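Local coordinates for capsid protein (Penaeus vannamei nodavirus, PDB 5YKZ) that forms the protruding domain of the shrimp nodavirus capsid, which pairs into the dimeric spikes on the surface of the virus particle, at the interface of chains A and B. Residues are numbered along the deposited sequence; one frame, centred on the assembly and turned at random. Chains: chain A/B, Capsid protein.

Contact 1: the interface of chains A and B. Residues chain A 44-45, 81; chain B 44-45, 81.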
loop_
_atom_site.group_PDB
_atom_site.type_symbol
_atom_site.label_atom_id
_atom_site.label_comp_id
_atom_site.label_asym_id
_atom_site.label_seq_id
_atom_site.Cartn_x
_atom_site.Cartn_y
_atom_site.Cartn_z
ATOM N N ALA A 44 -2.266 -3.562 1.659
ATOM C CA ALA A 44 -3.449 -3.191 0.909
ATOM C C ALA A 44 -4.675 -3.820 1.559
ATOM O O ALA A 44 -4.548 -4.896 2.198
ATOM C CB ALA A 44 -3.376 -3.686 -0.490
ATOM N N PHE A 45 -5.864 -3.259 1.388
ATOM C CA PHE A 45 -7.075 -3.915 1.801
ATOM C C PHE A 45 -8.213 -3.319 1.066
ATOM O O PHE A 45 -8.164 -2.185 0.550
ATOM C CB PHE A 45 -7.296 -3.828 3.340
ATOM C CG PHE A 45 -7.296 -2.446 3.905
ATOM C CD1 PHE A 45 -8.420 -1.599 3.718
ATOM C CD2 PHE A 45 -6.181 -1.956 4.531
ATOM C CE1 PHE A 45 -8.384 -0.321 4.202
ATOM C CE2 PHE A 45 -6.217 -0.674 5.017
ATOM C CZ PHE A 45 -7.285 0.159 4.839
ATOM N N VAL A 81 -1.600 3.654 6.838
ATOM C CA VAL A 81 -1.464 2.446 6.055
ATOM C C VAL A 81 -0.165 2.626 5.296
ATOM O O VAL A 81 -0.111 3.327 4.295
ATOM C CB VAL A 81 -2.633 2.253 5.106
ATOM C CG1 VAL A 81 -2.472 0.948 4.338
ATOM C CG2 VAL A 81 -3.938 2.165 5.844
ATOM N N ALA B 44 0.014 4.517 0.017
ATOM C CA ALA B 44 0.439 4.607 1.414
ATOM C C ALA B 44 0.047 5.933 1.987
ATOM O O ALA B 44 0.043 6.967 1.231
ATOM C CB ALA B 44 1.937 4.402 1.566
ATOM N N PHE B 45 -0.134 6.038 3.291
ATOM C CA PHE B 45 -0.253 7.330 3.943
ATOM C C PHE B 45 0.069 7.140 5.419
ATOM O O PHE B 45 0.002 6.012 5.958
ATOM C CB PHE B 45 -1.615 7.979 3.726
ATOM C CG PHE B 45 -2.760 7.135 4.199
ATOM C CD1 PHE B 45 -3.068 7.011 5.514
ATOM C CD2 PHE B 45 -3.516 6.455 3.283
ATOM C CE1 PHE B 45 -4.155 6.176 5.912
ATOM C CE2 PHE B 45 -4.540 5.656 3.666
ATOM C CZ PHE B 45 -4.842 5.522 4.978
ATOM N N VAL B 81 -7.836 0.773 0.743
ATOM C CA VAL B 81 -6.501 1.325 0.380
ATOM C C VAL B 81 -5.905 0.246 -0.475
ATOM O O VAL B 81 -5.345 -0.732 0.067
ATOM C CB VAL B 81 -5.697 1.665 1.593
ATOM C CG1 VAL B 81 -4.350 2.245 1.172
ATOM C CG2 VAL B 81 -6.398 2.694 2.497
#
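A:Val81 and B:Val81 meet tip to tip across the two-fold axis of the P-domain dimer, CG1 to CG1 at 3.9 Å, where strand 79-82 of each chain pairs antiparallel with strand 38-46 of the other. In both copies CG1 stands anti to the backbone N (chi1 -178° in A:Val81), which aims this methyl at its twin and turns CG2 toward the phenylalanine of the partner chain. There B:Val81 lies against one face of the A:Phe45 ring, its CB 3.9 Å above the plane and displaced toward the rim, while CG2 comes to 3.6 Å from CZ at the tip of the ring. The ring gets there because CG of A:Phe45 sits between the backbone N and the carbonyl carbon (chi1 55°), which lays the ring alongside the partner strand, CE1 3.7 Å from B:Val81 N. A:Val81 and B:Phe45 repeat the arrangement.

Outside this apolar line runs the backbone ladder. A:Phe45 N donates to B:Val81 O at 2.9 Å, and B:Val81 N returns a bond to A:Phe45 O at 3.0 Å. One residue thus bonds to its partner through both its N-H and its C=O, and the twin pair does the same. At the margin the A:Ala44 methyl CB lies 3.6 Å from B:Val81 O, beside the acceptor of the first bond.

Contact 2: the interface of chains A and B. Residues chain A 45-48, 50, 74; chain B 74, 76-79.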
loop_
_atom_site.group_PDB
_atom_site.type_symbol
_atom_site.label_atom_id
_atom_site.label_comp_id
_atom_site.label_asym_id
_atom_site.label_seq_id
_atom_site.Cartn_x
_atom_site.Cartn_y
_atom_site.Cartn_z
ATOM N N PHE A 45 -5.864 -3.259 1.388
ATOM C CA PHE A 45 -7.075 -3.915 1.801
ATOM C C PHE A 45 -8.213 -3.319 1.066
ATOM O O PHE A 45 -8.164 -2.185 0.550
ATOM C CB PHE A 45 -7.296 -3.828 3.340
ATOM C CG PHE A 45 -7.296 -2.446 3.905
ATOM C CD1 PHE A 45 -8.420 -1.599 3.718
ATOM C CD2 PHE A 45 -6.181 -1.956 4.531
ATOM C CE1 PHE A 45 -8.384 -0.321 4.202
ATOM C CE2 PHE A 45 -6.217 -0.674 5.017
ATOM C CZ PHE A 45 -7.285 0.159 4.839
ATOM N N LEU A 46 -9.343 -4.053 1.026
ATOM C CA LEU A 46 -10.456 -3.748 0.142
ATOM C C LEU A 46 -11.747 -3.768 0.863
ATOM O O LEU A 46 -12.165 -4.793 1.394
ATOM C CB LEU A 46 -10.447 -4.759 -1.012
ATOM C CG LEU A 46 -11.540 -4.562 -2.051
ATOM C CD1 LEU A 46 -11.371 -3.232 -2.805
ATOM C CD2 LEU A 46 -11.551 -5.728 -3.031
ATOM N N GLU A 47 -12.453 -2.640 0.827
ATOM C CA GLU A 47 -13.878 -2.574 1.260
ATOM C C GLU A 47 -14.101 -3.120 2.638
ATOM O O GLU A 47 -15.042 -3.901 2.870
ATOM C CB GLU A 47 -14.759 -3.201 0.232
ATOM C CG GLU A 47 -14.708 -2.428 -1.081
ATOM C CD GLU A 47 -15.439 -3.099 -2.252
ATOM O OE1 GLU A 47 -15.522 -2.409 -3.297
ATOM O OE2 GLU A 47 -15.902 -4.204 -2.123
ATOM N N GLN A 48 -13.319 -2.693 3.622
ATOM C CA GLN A 48 -13.425 -3.210 4.971
ATOM C C GLN A 48 -14.197 -2.264 5.840
ATOM O O GLN A 48 -14.166 -1.033 5.698
ATOM C CB GLN A 48 -12.007 -3.415 5.571
ATOM C CG GLN A 48 -11.196 -4.437 4.915
ATOM C CD GLN A 48 -11.884 -5.773 4.976
ATOM O OE1 GLN A 48 -12.183 -6.267 6.086
ATOM N NE2 GLN A 48 -12.136 -6.342 3.860
ATOM N N PHE A 50 -13.973 -1.297 9.474
ATOM C CA PHE A 50 -13.167 -1.389 10.660
ATOM C C PHE A 50 -13.899 -0.957 11.902
ATOM O O PHE A 50 -13.359 -1.064 13.018
ATOM C CB PHE A 50 -11.876 -0.544 10.467
ATOM C CG PHE A 50 -10.945 -1.078 9.412
ATOM C CD1 PHE A 50 -10.158 -2.166 9.619
ATOM C CD2 PHE A 50 -10.801 -0.406 8.185
ATOM C CE1 PHE A 50 -9.285 -2.652 8.679
ATOM C CE2 PHE A 50 -9.907 -0.867 7.246
ATOM C CZ PHE A 50 -9.168 -1.990 7.489
ATOM N N MET A 74 -5.966 1.884 12.033
ATOM C CA MET A 74 -7.188 2.501 11.576
ATOM C C MET A 74 -7.769 3.431 12.636
ATOM O O MET A 74 -8.924 3.826 12.529
ATOM C CB MET A 74 -8.197 1.440 11.111
ATOM C CG MET A 74 -7.601 0.633 9.962
ATOM S SD MET A 74 -6.777 1.485 8.656
ATOM C CE MET A 74 -8.081 2.322 8.165
ATOM N N MET B 74 -11.729 6.420 2.309
ATOM C CA MET B 74 -11.729 6.399 3.724
ATOM C C MET B 74 -13.174 6.312 4.330
ATOM O O MET B 74 -13.357 6.569 5.497
ATOM C CB MET B 74 -10.906 7.504 4.310
ATOM C CG MET B 74 -9.441 7.423 3.881
ATOM S SD MET B 74 -8.643 5.854 3.938
ATOM C CE MET B 74 -8.683 5.662 5.530
ATOM N N PRO B 76 -15.965 5.180 6.445
ATOM C CA PRO B 76 -15.836 4.262 7.577
ATOM C C PRO B 76 -16.608 2.987 7.433
ATOM O O PRO B 76 -16.325 1.940 8.132
ATOM C CB PRO B 76 -16.403 5.035 8.754
ATOM C CG PRO B 76 -16.775 6.353 8.320
ATOM C CD PRO B 76 -16.471 6.482 6.829
ATOM N N THR B 77 -17.564 2.891 6.535
ATOM C CA THR B 77 -18.300 1.630 6.256
ATOM C C THR B 77 -17.718 0.768 5.219
ATOM O O THR B 77 -18.138 -0.415 5.050
ATOM C CB THR B 77 -19.841 1.963 5.908
ATOM O OG1 THR B 77 -19.934 2.535 4.615
ATOM C CG2 THR B 77 -20.297 2.899 6.905
ATOM N N VAL B 78 -16.766 1.301 4.427
ATOM C CA VAL B 78 -16.296 0.591 3.309
ATOM C C VAL B 78 -14.964 1.220 2.959
ATOM O O VAL B 78 -14.855 2.074 2.041
ATOM C CB VAL B 78 -17.300 0.485 2.138
ATOM C CG1 VAL B 78 -17.814 1.849 1.660
ATOM C CG2 VAL B 78 -16.768 -0.382 1.036
ATOM N N THR B 79 -13.956 0.873 3.731
ATOM C CA THR B 79 -12.612 1.561 3.618
ATOM C C THR B 79 -11.728 0.760 2.728
ATOM O O THR B 79 -11.575 -0.477 2.905
ATOM C CB THR B 79 -12.011 1.637 4.993
ATOM O OG1 THR B 79 -12.930 2.156 5.960
ATOM C CG2 THR B 79 -10.808 2.530 4.962
HETATM O O HOH W 1 -13.837 1.339 8.397
HETATM O O HOH W 2 -17.448 -3.216 4.280
#
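B:Thr79 and A:Phe50 meet at about a right angle, each set by its first torsion. In B:Thr79 the hydroxyl OG1 lies anti to the carbonyl carbon (chi1 -49°) and the methyl CG2 anti to the backbone N, which points CG2 at the rings of A:Phe45 and A:Phe50; in A:Phe50 CG is likewise anti to the carbonyl carbon (chi1 -67°), bringing the CD2-CE2 side of the ring to the threonine. CE2 of A:Phe50 touches CB of B:Thr79 at 4.0 Å, and CG2 of the threonine reaches CE1 of A:Phe45 at 3.8 Å. Within chain A the A:Phe50 ring is clamped: CG of A:Met74 covers the centre of one face, CB of A:Gln48 rests nearer the rim of the other, and its CZ stands over the centre of the A:Phe45 ring.

Beside these rings A:Gln48 and B:Thr79 form an antiparallel bridge with nearly straight bonds in both directions. B:Thr79 N donates to A:Gln48 O at 2.7 Å (173° at H), and A:Gln48 N to B:Thr79 O at 2.9 Å. Just before it A:Glu47, with a left-handed backbone, forms a bulge, and its N-H points away from B:Thr79 O without bonding to it. The bent side chain of A:Gln48 turns back to its own chain, where the amide NE2 gives a hydrogen bond to A:Leu46 O, which probably steadies the turn at A:Glu47.

Farther out, A:Glu47 and B:Val78 run side by side in the same direction, the methyl CG2 of the valine 3.6 Å from CB of the glutamate. Two waters join the backbones: one links A:Phe50 N with B:Pro76 O and the hydroxyl OG1 of B:Thr79, and the other connects A:Glu47 O to B:Thr77 O. By combining strand pairing, ring packing and water bridges, the site fastens the loop before strand 79-82 to the partner and probably helps hold the spike dimer together.

Contact 1 and contact 2 lie about 10 Å apart, measured between the centres of their C-alpha atoms, and share A:Phe45. Strand 38-46 of chain A and strand 79-82 of chain B enter both; contact 1 adds their twins, and contact 2 adds A:Met74 and the loops next to the strands. Contact 1 occupies the two-fold axis, whereas contact 2 continues one pairing away from the axis and has a symmetric twin. Together they make an intermolecular strand pairing that resumes past a bulge at A:Glu47, reinforced by aromatic rings, and that probably fixes how the two P-domains are set against each other in the spike.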